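Local coordinates for fatty acid amide hydrolase (PDB 6KVR), which probably hydrolyses monocarboxylic acid amides to the carboxylate and ammonium, as a Candida albicans member of the amidase family, at residues A[7-12]-A[422-427]. Sequence-based numbering, arbitrary orientation.
Sequences TFLNKD and NLNYGE
The N-terminal arm of this amidase-family enzyme, which makes an inverse gamma turn centred on Leu-9, lies on the loop that follows helix 417-423. The main link is the amide of Asn-424, whose OD1 points at the backbone N-H groups of Lys-11 and Asp-12. This OD1 accepts two hydrogen bonds. Lys-11 N lies 2.8 Å from Asn-424 OD1, in the plane of the carbonyl, with a C=O...N angle of 159°. Asp-12 N, 2.9 Å from the same OD1, sits well above that plane. Asn-424 ND2 bonds back to Lys-420 O, which helps fix the rotation of the amide. The Asp-12 carboxylate bonds to Tyr-17 and Asn-401 through OD1 and to Leu-14 N through OD2. Backbone bonding between Lys-11 and Ala-429 continues the attachment farther along the same loop.

Van der Waals contact comes from Leu-9. Its side chain crosses that of Asn-424 at about a right angle, and the methyl CD2 of Leu-9 lies 3.8 Å from the amide ND2 of Asn-424. Asp-12 CB lies 3.6 Å from Leu-423 O. Lys-11 bends at chi2 (-61°) and runs alongside Gly-426 O, with CE at 3.7 Å.

Two waters join the polar groups here. One lies 2.7 Å from Phe-8 O and accepts a weak bond from Lys-11 NZ. The other accepts from Lys-11 NZ; its oxygen is 2.7 Å from Gly-426 O and 2.5 Å from Tyr-425 O.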
ATOM      1  N   THR A   7     -33.114   8.195 -15.639  1.00 33.70           N
ATOM      2  CA  THR A   7     -32.431   9.283 -16.337  1.00 35.71           C
ATOM      3  C   THR A   7     -30.927   9.324 -16.055  1.00 35.11           C
ATOM      4  O   THR A   7     -30.203  10.035 -16.760  1.00 34.82           O
ATOM      5  CB  THR A   7     -33.064  10.646 -15.991  1.00 40.44           C
ATOM      6  OG1 THR A   7     -32.588  11.110 -14.726  1.00 44.12           O
ATOM      7  CG2 THR A   7     -34.583  10.545 -15.935  1.00 39.39           C
ATOM      8  N   PHE A   8     -30.432   8.577 -15.061  1.00 34.37           N
ATOM      9  CA  PHE A   8     -28.986   8.475 -14.854  1.00 31.90           C
ATOM     10  C   PHE A   8     -28.329   7.409 -15.718  1.00 34.63           C
ATOM     11  O   PHE A   8     -27.094   7.388 -15.797  1.00 33.76           O
ATOM     12  CB  PHE A   8     -28.660   8.150 -13.396  1.00 30.18           C
ATOM     13  CG  PHE A   8     -28.978   9.254 -12.440  1.00 32.98           C
ATOM     14  CD1 PHE A   8     -30.261   9.405 -11.939  1.00 30.60           C
ATOM     15  CD2 PHE A   8     -27.990  10.132 -12.024  1.00 31.28           C
ATOM     16  CE1 PHE A   8     -30.556  10.417 -11.052  1.00 31.65           C
ATOM     17  CE2 PHE A   8     -28.282  11.141 -11.136  1.00 29.63           C
ATOM     18  CZ  PHE A   8     -29.575  11.290 -10.661  1.00 28.81           C
ATOM     19  N   LEU A   9     -29.107   6.533 -16.357  1.00 32.30           N
ATOM     20  CA  LEU A   9     -28.576   5.341 -17.027  1.00 29.18           C
ATOM     21  C   LEU A   9     -28.095   5.639 -18.440  1.00 29.80           C
ATOM     22  O   LEU A   9     -28.487   4.975 -19.398  1.00 31.31           O
ATOM     23  CB  LEU A   9     -29.632   4.241 -17.034  1.00 27.23           C
ATOM     24  CG  LEU A   9     -30.333   3.973 -15.695  1.00 32.56           C
ATOM     25  CD1 LEU A   9     -31.366   2.869 -15.845  1.00 32.41           C
ATOM     26  CD2 LEU A   9     -29.328   3.631 -14.607  1.00 27.96           C
ATOM     27  N   ASN A  10     -27.209   6.622 -18.590  1.00 27.82           N
ATOM     28  CA  ASN A  10     -26.770   7.059 -19.911  1.00 32.90           C
ATOM     29  C   ASN A  10     -25.269   6.880 -20.111  1.00 32.41           C
ATOM     30  O   ASN A  10     -24.685   7.520 -20.985  1.00 31.62           O
ATOM     31  CB  ASN A  10     -27.157   8.521 -20.136  1.00 34.59           C
ATOM     32  CG  ASN A  10     -26.329   9.473 -19.282  1.00 43.00           C
ATOM     33  OD1 ASN A  10     -26.054   9.198 -18.102  1.00 41.01           O
ATOM     34  ND2 ASN A  10     -25.926  10.599 -19.869  1.00 39.19           N
ATOM     35  N   LYS A  11     -24.628   6.031 -19.311  1.00 31.52           N
ATOM     36  CA  LYS A  11     -23.193   5.818 -19.420  1.00 30.74           C
ATOM     37  C   LYS A  11     -22.836   4.413 -19.879  1.00 28.43           C
ATOM     38  O   LYS A  11     -21.744   4.218 -20.422  1.00 28.17           O
ATOM     39  CB  LYS A  11     -22.502   6.104 -18.071  1.00 29.16           C
ATOM     40  CG  LYS A  11     -22.735   7.517 -17.516  1.00 26.52           C
ATOM     41  CD  LYS A  11     -22.193   8.586 -18.466  1.00 32.46           C
ATOM     42  CE  LYS A  11     -21.914   9.902 -17.750  1.00 36.47           C
ATOM     43  NZ  LYS A  11     -22.884  10.113 -16.630  1.00 45.85           N
ATOM     44  N   ASP A  12     -23.717   3.439 -19.670  1.00 24.31           N
ATOM     45  CA  ASP A  12     -23.501   2.067 -20.122  1.00 26.37           C
ATOM     46  C   ASP A  12     -24.818   1.637 -20.756  1.00 27.09           C
ATOM     47  O   ASP A  12     -25.865   1.652 -20.075  1.00 29.89           O
ATOM     48  CB  ASP A  12     -23.086   1.159 -18.954  1.00 25.87           C
ATOM     49  CG  ASP A  12     -22.734  -0.280 -19.388  1.00 32.64           C
ATOM     50  OD1 ASP A  12     -21.857  -0.908 -18.722  1.00 25.55           O
ATOM     51  OD2 ASP A  12     -23.316  -0.788 -20.381  1.00 30.13           O
ATOM     52  N   ASN A 422     -25.396   0.972 -10.562  1.00 21.91           N
ATOM     53  CA  ASN A 422     -23.956   1.103 -10.323  1.00 23.12           C
ATOM     54  C   ASN A 422     -23.136   0.891 -11.590  1.00 23.69           C
ATOM     55  O   ASN A 422     -22.012   1.398 -11.677  1.00 22.57           O
ATOM     56  CB  ASN A 422     -23.485   0.141  -9.212  1.00 21.70           C
ATOM     57  CG  ASN A 422     -23.275  -1.278  -9.703  1.00 25.65           C
ATOM     58  OD1 ASN A 422     -22.288  -1.593 -10.391  1.00 27.14           O
ATOM     59  ND2 ASN A 422     -24.195  -2.153  -9.343  1.00 25.54           N
ATOM     60  N   LEU A 423     -23.676   0.173 -12.581  1.00 23.49           N
ATOM     61  CA  LEU A 423     -22.993   0.078 -13.867  1.00 22.31           C
ATOM     62  C   LEU A 423     -22.947   1.419 -14.585  1.00 21.93           C
ATOM     63  O   LEU A 423     -22.117   1.593 -15.482  1.00 25.00           O
ATOM     64  CB  LEU A 423     -23.665  -0.981 -14.746  1.00 26.73           C
ATOM     65  CG  LEU A 423     -23.433  -2.402 -14.210  1.00 27.55           C
ATOM     66  CD1 LEU A 423     -24.218  -3.453 -15.001  1.00 26.65           C
ATOM     67  CD2 LEU A 423     -21.931  -2.725 -14.181  1.00 25.53           C
ATOM     68  N   ASN A 424     -23.780   2.386 -14.190  1.00 20.64           N
ATOM     69  CA  ASN A 424     -23.752   3.716 -14.797  1.00 24.10           C
ATOM     70  C   ASN A 424     -23.069   4.769 -13.916  1.00 23.07           C
ATOM     71  O   ASN A 424     -23.175   5.968 -14.209  1.00 21.32           O
ATOM     72  CB  ASN A 424     -25.179   4.152 -15.144  1.00 23.40           C
ATOM     73  CG  ASN A 424     -25.667   3.527 -16.446  1.00 26.71           C
ATOM     74  OD1 ASN A 424     -25.526   4.128 -17.523  1.00 27.48           O
ATOM     75  ND2 ASN A 424     -26.205   2.305 -16.360  1.00 18.57           N
ATOM     76  N   TYR A 425     -22.309   4.337 -12.899  1.00 25.23           N
ATOM     77  CA  TYR A 425     -21.800   5.241 -11.860  1.00 26.63           C
ATOM     78  C   TYR A 425     -20.879   6.339 -12.384  1.00 30.23           C
ATOM     79  O   TYR A 425     -21.041   7.518 -12.029  1.00 47.53           O
ATOM     80  CB  TYR A 425     -21.062   4.445 -10.796  1.00 25.35           C
ATOM     81  CG  TYR A 425     -21.873   4.376  -9.553  1.00 24.93           C
ATOM     82  CD1 TYR A 425     -22.885   5.300  -9.335  1.00 22.30           C
ATOM     83  CD2 TYR A 425     -21.649   3.389  -8.603  1.00 23.82           C
ATOM     84  CE1 TYR A 425     -23.655   5.258  -8.195  1.00 26.13           C
ATOM     85  CE2 TYR A 425     -22.425   3.328  -7.462  1.00 25.47           C
ATOM     86  CZ  TYR A 425     -23.432   4.264  -7.267  1.00 22.71           C
ATOM     87  OH  TYR A 425     -24.202   4.221  -6.123  1.00 24.85           O
ATOM     88  N   GLY A 426     -19.841   5.987 -13.116  1.00 26.38           N
ATOM     89  CA  GLY A 426     -18.858   7.045 -13.366  1.00 22.95           C
ATOM     90  C   GLY A 426     -18.998   7.507 -14.805  1.00 29.73           C
ATOM     91  O   GLY A 426     -19.937   8.234 -15.150  1.00 28.53           O
ATOM     92  N   GLU A 427     -18.101   7.041 -15.669  1.00 23.46           N
ATOM     93  CA  GLU A 427     -18.333   7.085 -17.104  1.00 27.75           C
ATOM     94  C   GLU A 427     -18.781   5.725 -17.642  1.00 28.53           C
ATOM     95  O   GLU A 427     -18.604   5.439 -18.830  1.00 26.10           O
ATOM     96  CB  GLU A 427     -17.082   7.593 -17.829  1.00 27.36           C
ATOM     97  CG  GLU A 427     -16.626   8.994 -17.363  1.00 30.08           C
ATOM     98  CD  GLU A 427     -15.521   9.597 -18.231  1.00 43.28           C
ATOM     99  OE1 GLU A 427     -15.742   9.781 -19.445  1.00 46.41           O
ATOM    100  OE2 GLU A 427     -14.430   9.910 -17.699  1.00 46.37           O
TER
HETATM  101  O   HOH W   1     -25.043   8.734 -14.760  1.00 27.45           O
HETATM  102  O   HOH W   2     -22.159   8.991 -13.735  1.00 26.57           O